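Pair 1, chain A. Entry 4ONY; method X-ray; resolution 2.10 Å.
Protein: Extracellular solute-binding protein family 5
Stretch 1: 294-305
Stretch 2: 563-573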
# COMPACT_ATOMS: atom_id res chain seq x y z
N GLN A 294 7.43 16.96 29.19
CA GLN A 294 8.76 17.58 29.30
C GLN A 294 9.38 17.83 27.96
O GLN A 294 10.47 18.35 27.90
CB GLN A 294 9.69 16.67 30.10
CG GLN A 294 9.32 16.54 31.57
CD GLN A 294 10.11 15.45 32.24
OE1 GLN A 294 9.95 14.29 31.89
NE2 GLN A 294 10.96 15.80 33.19
N GLY A 295 8.75 17.40 26.87
CA GLY A 295 9.36 17.54 25.55
C GLY A 295 10.45 16.55 25.21
O GLY A 295 11.07 16.66 24.14
N LYS A 296 10.65 15.53 26.04
CA LYS A 296 11.60 14.47 25.74
C LYS A 296 11.08 13.50 24.68
O LYS A 296 11.87 12.88 23.95
CB LYS A 296 11.95 13.72 27.02
CG LYS A 296 12.75 14.55 27.98
CD LYS A 296 12.95 13.75 29.27
CE LYS A 296 13.97 14.43 30.19
NZ LYS A 296 13.69 13.96 31.55
N VAL A 297 9.77 13.28 24.68
CA VAL A 297 9.05 12.57 23.61
C VAL A 297 8.27 13.62 22.83
O VAL A 297 7.54 14.44 23.42
CB VAL A 297 8.13 11.46 24.17
CG1 VAL A 297 7.13 10.97 23.12
CG2 VAL A 297 8.95 10.29 24.67
N ILE A 298 8.43 13.59 21.52
CA ILE A 298 7.77 14.47 20.61
C ILE A 298 6.76 13.67 19.82
O ILE A 298 7.09 12.66 19.22
CB ILE A 298 8.79 15.15 19.68
CG1 ILE A 298 9.76 15.95 20.56
CG2 ILE A 298 8.10 16.14 18.74
CD1 ILE A 298 10.94 16.53 19.81
N LYS A 299 5.52 14.16 19.77
CA LYS A 299 4.49 13.61 18.88
C LYS A 299 4.59 14.25 17.50
O LYS A 299 4.07 15.35 17.29
CB LYS A 299 3.11 13.84 19.50
CG LYS A 299 2.94 13.15 20.84
CD LYS A 299 1.57 13.40 21.44
CE LYS A 299 0.57 12.50 20.76
NZ LYS A 299 -0.77 13.06 20.90
N ASP A 300 5.25 13.58 16.55
CA ASP A 300 5.42 14.15 15.22
C ASP A 300 4.22 13.79 14.34
O ASP A 300 3.65 12.71 14.47
CB ASP A 300 6.65 13.61 14.50
CG ASP A 300 7.85 14.48 14.61
OD1 ASP A 300 7.73 15.62 15.06
OD2 ASP A 300 8.95 14.04 14.26
N THR A 301 3.90 14.68 13.41
CA THR A 301 2.96 14.37 12.39
C THR A 301 3.50 14.71 10.99
O THR A 301 4.31 15.63 10.83
CB THR A 301 1.67 15.13 12.61
OG1 THR A 301 1.90 16.48 12.22
CG2 THR A 301 1.19 15.05 14.07
N PHE A 302 3.05 13.94 10.01
CA PHE A 302 3.49 14.07 8.63
C PHE A 302 2.30 13.94 7.68
O PHE A 302 1.28 13.40 8.04
CB PHE A 302 4.47 12.95 8.31
CG PHE A 302 5.63 12.84 9.26
CD1 PHE A 302 5.53 12.06 10.39
CD2 PHE A 302 6.82 13.47 9.02
CE1 PHE A 302 6.57 11.95 11.29
CE2 PHE A 302 7.87 13.37 9.88
CZ PHE A 302 7.73 12.62 11.05
N GLU A 303 2.43 14.48 6.47
CA GLU A 303 1.43 14.26 5.46
C GLU A 303 2.09 13.59 4.32
O GLU A 303 3.30 13.65 4.17
CB GLU A 303 0.83 15.57 4.98
CG GLU A 303 -0.00 16.23 6.04
CD GLU A 303 -0.52 17.59 5.58
OE1 GLU A 303 0.23 18.59 5.76
OE2 GLU A 303 -1.66 17.62 5.08
N LYS A 304 1.30 12.92 3.53
CA LYS A 304 1.83 12.20 2.39
C LYS A 304 0.87 12.40 1.23
O LYS A 304 -0.31 12.69 1.44
CB LYS A 304 2.02 10.73 2.73
CG LYS A 304 0.74 9.95 2.99
CD LYS A 304 1.11 8.54 3.45
CE LYS A 304 -0.10 7.67 3.76
NZ LYS A 304 -0.71 7.14 2.53
N GLY A 305 1.39 12.25 0.02
CA GLY A 305 0.63 12.36 -1.18
C GLY A 305 0.34 11.02 -1.86
O GLY A 305 -0.34 10.99 -2.86
N LEU A 563 -7.03 8.33 8.42
CA LEU A 563 -6.31 9.31 9.22
C LEU A 563 -5.64 10.30 8.28
O LEU A 563 -4.90 9.90 7.46
CB LEU A 563 -5.25 8.60 10.09
CG LEU A 563 -5.84 7.81 11.26
CD1 LEU A 563 -4.72 7.13 12.01
CD2 LEU A 563 -6.62 8.72 12.20
N PRO A 564 -5.88 11.60 8.42
CA PRO A 564 -5.26 12.50 7.49
C PRO A 564 -3.75 12.80 7.70
O PRO A 564 -3.10 13.32 6.78
CB PRO A 564 -6.06 13.78 7.69
CG PRO A 564 -6.51 13.73 9.11
CD PRO A 564 -6.77 12.28 9.36
N TYR A 565 -3.20 12.45 8.86
CA TYR A 565 -1.78 12.57 9.09
C TYR A 565 -1.20 11.23 9.53
O TYR A 565 -1.86 10.46 10.22
CB TYR A 565 -1.52 13.61 10.18
CG TYR A 565 -1.99 15.00 9.84
CD1 TYR A 565 -1.16 15.88 9.16
CD2 TYR A 565 -3.25 15.44 10.19
CE1 TYR A 565 -1.56 17.16 8.83
CE2 TYR A 565 -3.69 16.73 9.85
CZ TYR A 565 -2.84 17.59 9.16
OH TYR A 565 -3.15 18.91 8.79
N GLN A 566 0.07 11.03 9.22
CA GLN A 566 0.85 9.93 9.76
C GLN A 566 1.37 10.43 11.11
O GLN A 566 1.71 11.61 11.27
CB GLN A 566 2.09 9.66 8.91
CG GLN A 566 1.84 9.29 7.45
CD GLN A 566 3.17 9.02 6.72
OE1 GLN A 566 4.03 9.90 6.62
NE2 GLN A 566 3.34 7.78 6.22
N TRP A 567 1.44 9.51 12.05
CA TRP A 567 1.80 9.84 13.40
C TRP A 567 2.95 9.00 13.84
O TRP A 567 2.85 7.77 13.83
CB TRP A 567 0.60 9.52 14.32
CG TRP A 567 -0.62 10.37 14.19
CD1 TRP A 567 -0.69 11.68 13.80
CD2 TRP A 567 -1.92 10.00 14.57
NE1 TRP A 567 -1.97 12.12 13.86
CE2 TRP A 567 -2.75 11.12 14.36
CE3 TRP A 567 -2.47 8.84 15.08
CZ2 TRP A 567 -4.12 11.11 14.66
CZ3 TRP A 567 -3.86 8.81 15.34
CH2 TRP A 567 -4.65 9.94 15.13
N VAL A 568 4.02 9.65 14.30
CA VAL A 568 5.17 8.96 14.89
C VAL A 568 5.63 9.72 16.13
O VAL A 568 5.97 10.90 16.07
CB VAL A 568 6.38 8.85 13.92
CG1 VAL A 568 7.49 8.05 14.57
CG2 VAL A 568 5.99 8.21 12.59
N ALA A 569 5.59 9.05 17.29
CA ALA A 569 6.10 9.63 18.51
C ALA A 569 7.55 9.20 18.60
O ALA A 569 7.88 8.09 18.18
CB ALA A 569 5.32 9.16 19.73
N ARG A 570 8.42 10.08 19.05
CA ARG A 570 9.84 9.77 19.10
C ARG A 570 10.51 10.41 20.31
O ARG A 570 10.19 11.56 20.68
CB ARG A 570 10.54 10.20 17.82
CG ARG A 570 10.68 11.70 17.62
CD ARG A 570 11.36 12.10 16.29
NE ARG A 570 10.93 13.44 15.95
CZ ARG A 570 11.49 14.56 16.42
NH1 ARG A 570 12.60 14.57 17.17
NH2 ARG A 570 10.95 15.71 16.08
N TRP A 571 11.44 9.68 20.91
CA TRP A 571 12.40 10.31 21.84
C TRP A 571 13.24 11.34 21.06
O TRP A 571 13.59 11.15 19.90
CB TRP A 571 13.26 9.27 22.57
CG TRP A 571 12.41 8.46 23.55
CD1 TRP A 571 11.72 7.32 23.27
CD2 TRP A 571 12.17 8.75 24.92
NE1 TRP A 571 11.03 6.90 24.38
CE2 TRP A 571 11.30 7.74 25.41
CE3 TRP A 571 12.58 9.78 25.78
CZ2 TRP A 571 10.83 7.72 26.72
CZ3 TRP A 571 12.12 9.77 27.07
CH2 TRP A 571 11.24 8.74 27.56
N ASP A 572 13.55 12.45 21.71
CA ASP A 572 14.17 13.56 21.02
C ASP A 572 15.65 13.34 20.63
O ASP A 572 16.22 14.15 19.95
CB ASP A 572 14.00 14.86 21.83
CG ASP A 572 14.80 14.89 23.07
OD1 ASP A 572 15.50 13.93 23.43
OD2 ASP A 572 14.74 15.93 23.72
N ARG A 573 16.24 12.22 21.05
CA ARG A 573 17.52 11.77 20.54
C ARG A 573 17.45 11.24 19.10
O ARG A 573 18.47 10.93 18.49
CB ARG A 573 18.07 10.68 21.44
CG ARG A 573 17.21 9.42 21.45
CD ARG A 573 17.68 8.48 22.52
NE ARG A 573 16.80 7.31 22.66
CZ ARG A 573 16.09 7.02 23.73
NH1 ARG A 573 16.08 7.82 24.78
NH2 ARG A 573 15.35 5.95 23.73
O HOH W 1 -1.33 20.28 7.37
O HOH W 2 -1.41 12.57 4.79

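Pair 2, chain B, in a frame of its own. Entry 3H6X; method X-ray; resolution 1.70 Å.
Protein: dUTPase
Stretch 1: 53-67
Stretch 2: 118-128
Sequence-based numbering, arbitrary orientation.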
# COMPACT_ATOMS: atom_id res chain seq x y z
N LYS B 53 12.35 15.35 6.92
CA LYS B 53 11.62 14.72 8.01
C LYS B 53 10.21 15.31 7.99
O LYS B 53 9.97 16.32 7.34
CB LYS B 53 12.30 15.02 9.35
CG LYS B 53 12.59 16.51 9.56
CD LYS B 53 13.45 16.75 10.83
CE LYS B 53 13.74 18.24 11.00
NZ LYS B 53 14.74 18.48 12.13
N ALA B 54 9.27 14.66 8.67
CA ALA B 54 7.88 15.12 8.61
C ALA B 54 7.27 15.19 10.00
O ALA B 54 7.41 14.27 10.76
CB ALA B 54 7.04 14.18 7.73
N TYR B 55 6.59 16.29 10.29
CA TYR B 55 5.88 16.45 11.55
C TYR B 55 4.39 16.40 11.24
O TYR B 55 3.98 16.66 10.11
CB TYR B 55 6.26 17.78 12.24
CG TYR B 55 5.95 19.00 11.41
CD1 TYR B 55 4.73 19.68 11.56
CD2 TYR B 55 6.88 19.49 10.49
CE1 TYR B 55 4.45 20.81 10.81
CE2 TYR B 55 6.60 20.62 9.72
CZ TYR B 55 5.39 21.27 9.89
OH TYR B 55 5.11 22.39 9.11
N MSE B 56 3.58 16.02 12.23
CA MSE B 56 2.13 15.94 12.02
C MSE B 56 1.44 15.96 13.38
O MSE B 56 2.11 16.05 14.42
CB MSE B 56 1.79 14.64 11.27
CG MSE B 56 2.29 13.42 12.02
SE MSE B 56 2.56 11.86 10.87
CE MSE B 56 2.49 12.75 9.15
N GLN B 57 0.12 15.89 13.38
CA GLN B 57 -0.61 15.97 14.65
C GLN B 57 -0.77 14.60 15.26
O GLN B 57 -0.53 13.59 14.60
CB GLN B 57 -1.98 16.61 14.43
CG GLN B 57 -1.85 17.96 13.76
CD GLN B 57 -3.05 18.83 13.95
OE1 GLN B 57 -3.35 19.22 15.08
NE2 GLN B 57 -3.72 19.17 12.84
N VAL B 58 -1.19 14.55 16.51
CA VAL B 58 -1.51 13.25 17.10
C VAL B 58 -2.70 12.69 16.30
O VAL B 58 -3.62 13.41 15.90
CB VAL B 58 -1.90 13.33 18.59
CG1 VAL B 58 -0.84 13.99 19.38
CG2 VAL B 58 -3.09 14.08 18.79
N GLY B 59 -2.66 11.38 16.05
CA GLY B 59 -3.71 10.73 15.29
C GLY B 59 -3.54 10.83 13.79
O GLY B 59 -4.47 10.52 13.03
N GLU B 60 -2.37 11.29 13.37
CA GLU B 60 -2.05 11.36 11.94
C GLU B 60 -0.88 10.46 11.59
O GLU B 60 -0.02 10.20 12.43
CB GLU B 60 -1.79 12.81 11.52
CG GLU B 60 -3.06 13.67 11.66
CD GLU B 60 -2.87 15.14 11.34
OE1 GLU B 60 -1.73 15.54 11.01
OE2 GLU B 60 -3.88 15.87 11.42
N VAL B 61 -0.86 9.98 10.35
CA VAL B 61 0.24 9.19 9.82
C VAL B 61 0.58 9.70 8.42
O VAL B 61 -0.27 10.24 7.72
CB VAL B 61 -0.14 7.69 9.78
CG1 VAL B 61 -1.34 7.47 8.87
CG2 VAL B 61 1.04 6.83 9.36
N LEU B 62 1.83 9.49 8.02
CA LEU B 62 2.28 9.82 6.67
C LEU B 62 2.60 8.51 5.97
O LEU B 62 3.44 7.75 6.46
CB LEU B 62 3.55 10.67 6.72
CG LEU B 62 4.24 10.91 5.36
CD1 LEU B 62 3.37 11.70 4.41
CD2 LEU B 62 5.57 11.62 5.56
N TYR B 63 1.94 8.23 4.86
CA TYR B 63 2.24 7.02 4.09
C TYR B 63 3.09 7.40 2.90
O TYR B 63 2.85 8.45 2.28
CB TYR B 63 0.96 6.41 3.54
CG TYR B 63 0.08 5.77 4.58
CD1 TYR B 63 0.62 4.86 5.49
CD2 TYR B 63 -1.26 6.06 4.66
CE1 TYR B 63 -0.18 4.26 6.46
CE2 TYR B 63 -2.07 5.48 5.63
CZ TYR B 63 -1.51 4.58 6.52
OH TYR B 63 -2.30 3.97 7.48
N LEU B 64 4.07 6.56 2.58
CA LEU B 64 4.87 6.76 1.37
C LEU B 64 4.48 5.71 0.36
O LEU B 64 4.53 4.52 0.66
CB LEU B 64 6.35 6.57 1.68
CG LEU B 64 6.94 7.44 2.79
CD1 LEU B 64 8.43 7.15 2.93
CD2 LEU B 64 6.67 8.92 2.49
N PHE B 65 4.06 6.15 -0.82
CA PHE B 65 3.69 5.23 -1.89
C PHE B 65 4.66 5.34 -3.04
O PHE B 65 5.26 6.40 -3.29
CB PHE B 65 2.28 5.51 -2.42
CG PHE B 65 1.21 5.41 -1.38
CD1 PHE B 65 0.79 4.17 -0.90
CD2 PHE B 65 0.62 6.55 -0.87
CE1 PHE B 65 -0.20 4.09 0.08
CE2 PHE B 65 -0.36 6.47 0.10
CZ PHE B 65 -0.78 5.24 0.56
N ASP B 66 4.81 4.25 -3.77
CA ASP B 66 5.62 4.24 -4.97
C ASP B 66 5.03 5.25 -5.97
O ASP B 66 3.83 5.53 -5.96
CB ASP B 66 5.52 2.85 -5.62
CG ASP B 66 6.86 2.31 -6.03
OD1 ASP B 66 7.82 3.11 -6.20
OD2 ASP B 66 6.98 1.07 -6.12
N ARG B 67 5.87 5.79 -6.82
CA ARG B 67 5.37 6.53 -7.98
C ARG B 67 5.03 5.53 -9.06
O ARG B 67 5.72 4.53 -9.22
CB ARG B 67 6.44 7.49 -8.50
CG ARG B 67 6.83 8.60 -7.53
CD ARG B 67 7.64 9.66 -8.24
NE ARG B 67 6.82 10.47 -9.13
CZ ARG B 67 7.20 10.88 -10.34
NH1 ARG B 67 8.40 10.54 -10.82
NH2 ARG B 67 6.39 11.61 -11.07
N ARG B 118 12.24 12.65 -8.42
CA ARG B 118 11.13 12.27 -7.54
C ARG B 118 11.10 10.75 -7.38
O ARG B 118 11.27 10.01 -8.35
CB ARG B 118 9.81 12.81 -8.09
CG ARG B 118 9.78 14.33 -8.11
CD ARG B 118 8.48 14.84 -8.69
NE ARG B 118 8.45 14.69 -10.15
CZ ARG B 118 7.35 14.89 -10.88
NH1 ARG B 118 6.22 15.25 -10.28
NH2 ARG B 118 7.40 14.73 -12.19
N VAL B 119 10.88 10.28 -6.17
CA VAL B 119 11.04 8.85 -5.89
C VAL B 119 9.81 8.21 -5.23
O VAL B 119 9.44 7.10 -5.58
CB VAL B 119 12.35 8.56 -5.08
CG1 VAL B 119 12.30 9.20 -3.67
CG2 VAL B 119 12.60 7.05 -5.00
N VAL B 120 9.18 8.92 -4.30
CA VAL B 120 7.95 8.39 -3.71
C VAL B 120 6.96 9.53 -3.49
O VAL B 120 7.35 10.69 -3.58
CB VAL B 120 8.16 7.65 -2.36
CG1 VAL B 120 8.97 6.36 -2.56
CG2 VAL B 120 8.84 8.56 -1.37
N GLN B 121 5.69 9.22 -3.27
CA GLN B 121 4.73 10.26 -2.91
C GLN B 121 4.22 10.05 -1.49
O GLN B 121 3.94 8.93 -1.09
CB GLN B 121 3.58 10.30 -3.89
CG GLN B 121 2.84 9.01 -4.06
CD GLN B 121 1.90 9.05 -5.26
OE1 GLN B 121 1.16 10.01 -5.43
NE2 GLN B 121 1.93 8.02 -6.10
N GLY B 122 4.13 11.13 -0.73
CA GLY B 122 3.69 11.02 0.65
C GLY B 122 2.29 11.60 0.83
O GLY B 122 2.00 12.70 0.35
N VAL B 123 1.43 10.87 1.53
CA VAL B 123 0.07 11.31 1.81
C VAL B 123 -0.17 11.30 3.32
O VAL B 123 0.09 10.31 3.99
CB VAL B 123 -0.97 10.38 1.13
CG1 VAL B 123 -2.39 10.91 1.37
CG2 VAL B 123 -0.68 10.24 -0.37
N PHE B 124 -0.66 12.42 3.86
CA PHE B 124 -0.99 12.52 5.28
C PHE B 124 -2.44 12.13 5.51
O PHE B 124 -3.32 12.61 4.77
CB PHE B 124 -0.82 13.96 5.75
CG PHE B 124 0.61 14.45 5.79
CD1 PHE B 124 1.36 14.34 6.96
CD2 PHE B 124 1.19 15.03 4.67
CE1 PHE B 124 2.65 14.80 7.00
CE2 PHE B 124 2.49 15.51 4.72
CZ PHE B 124 3.23 15.39 5.88
N MSE B 125 -2.71 11.30 6.52
CA MSE B 125 -4.07 10.79 6.74
C MSE B 125 -4.31 10.59 8.24
O MSE B 125 -3.36 10.47 9.00
CB MSE B 125 -4.27 9.45 6.02
CG MSE B 125 -4.08 9.54 4.51
SE MSE B 125 -4.46 7.82 3.71
CE MSE B 125 -6.32 7.94 3.50
N PRO B 126 -5.59 10.55 8.65
CA PRO B 126 -5.93 10.24 10.05
C PRO B 126 -5.91 8.73 10.29
O PRO B 126 -6.17 7.93 9.38
CB PRO B 126 -7.38 10.74 10.17
CG PRO B 126 -7.93 10.53 8.78
CD PRO B 126 -6.78 10.86 7.84
N PHE B 127 -5.61 8.34 11.52
CA PHE B 127 -5.78 6.94 11.93
C PHE B 127 -6.52 6.87 13.26
O PHE B 127 -6.65 7.88 13.96
CB PHE B 127 -4.44 6.20 12.01
CG PHE B 127 -3.57 6.61 13.17
CD1 PHE B 127 -2.61 7.59 13.01
CD2 PHE B 127 -3.70 5.99 14.42
CE1 PHE B 127 -1.79 7.96 14.05
CE2 PHE B 127 -2.87 6.36 15.48
CZ PHE B 127 -1.91 7.36 15.29
N LEU B 128 -6.95 5.67 13.63
CA LEU B 128 -7.86 5.48 14.75
C LEU B 128 -7.28 4.47 15.75
O LEU B 128 -6.51 3.58 15.38
CB LEU B 128 -9.21 4.94 14.24
CG LEU B 128 -9.94 5.83 13.22
CD1 LEU B 128 -11.08 5.07 12.51
CD2 LEU B 128 -10.46 7.09 13.91

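The sharpest difference between the two pairs lies at one diagonal pair of positions across the strands, where pair 1 places a salt bridge and pair 2 an aromatic ring beside selenium. In pair 1, Asp A300 and Arg A570 project from the same face of the sheet, and Arg A570 NE donates to Asp A300 OD2 at 2.7 Å, the carboxylate lying at the edge of the guanidinium, near its plane. In pair 2 the matching residues are Tyr B63 and Met B125, a selenomethionine; its SE lies 3.8 Å from Tyr B63 CD2, at the edge of the ring. A charged pair and a largely apolar one thus occupy the same backbone sites.

That backbone is a two-stranded antiparallel ladder, and 14 central residues superpose with an RMSD of 0.5 Å. Its rungs are formed by main-chain atoms, which explains how the register can be kept while side chains change. Ile A298 N donates to Arg A570 O at 2.8 Å, just as Val B61 N donates to Met B125 O at 2.9 Å; two rungs on, Phe A302 N to Gln A566 O (3.0 Å) is matched by Phe B65 N to Gln B121 O (2.8 Å).

Around the last of these rungs even the side chains agree. Phe A302 matches Phe B65, Val A568 matches Val B123, and Gln A566 matches Gln B121. Phe A302 CE1 approaches Val A568 CG2 at 4.0 Å, and Phe B65 CE2 approaches Val B123 CG2 at 3.8 Å. The glutamines differ in rotamer, however: chi1 is m in Gln A566 and p in Gln B121, whose NE2 reaches back across the ladder to donate to Asp B66 O at 3.1 Å.

The other face shows how bulk can be redistributed. In pair 1, Trp A571 covers its neighbour Val A297, whose CG2 sits 3.5 Å from the centroid of the six-membered ring, almost on its normal. The residue matching Trp A571 is Pro B126, which offers no such surface. Pair 2 instead has its ring at Phe B124, where pair 1 has the small Ala A569, and Leu B62 CD1 lies over that ring, 3.8 Å from its centroid. Trp A567 matches Gly B122, and here the absent side chain matters: an ideal CB on Gly B122 would come within 3.1 Å of Leu B62 CD1.

The general principle is that an antiparallel ladder fixes which residues face one another but leaves the chemistry of their meeting open.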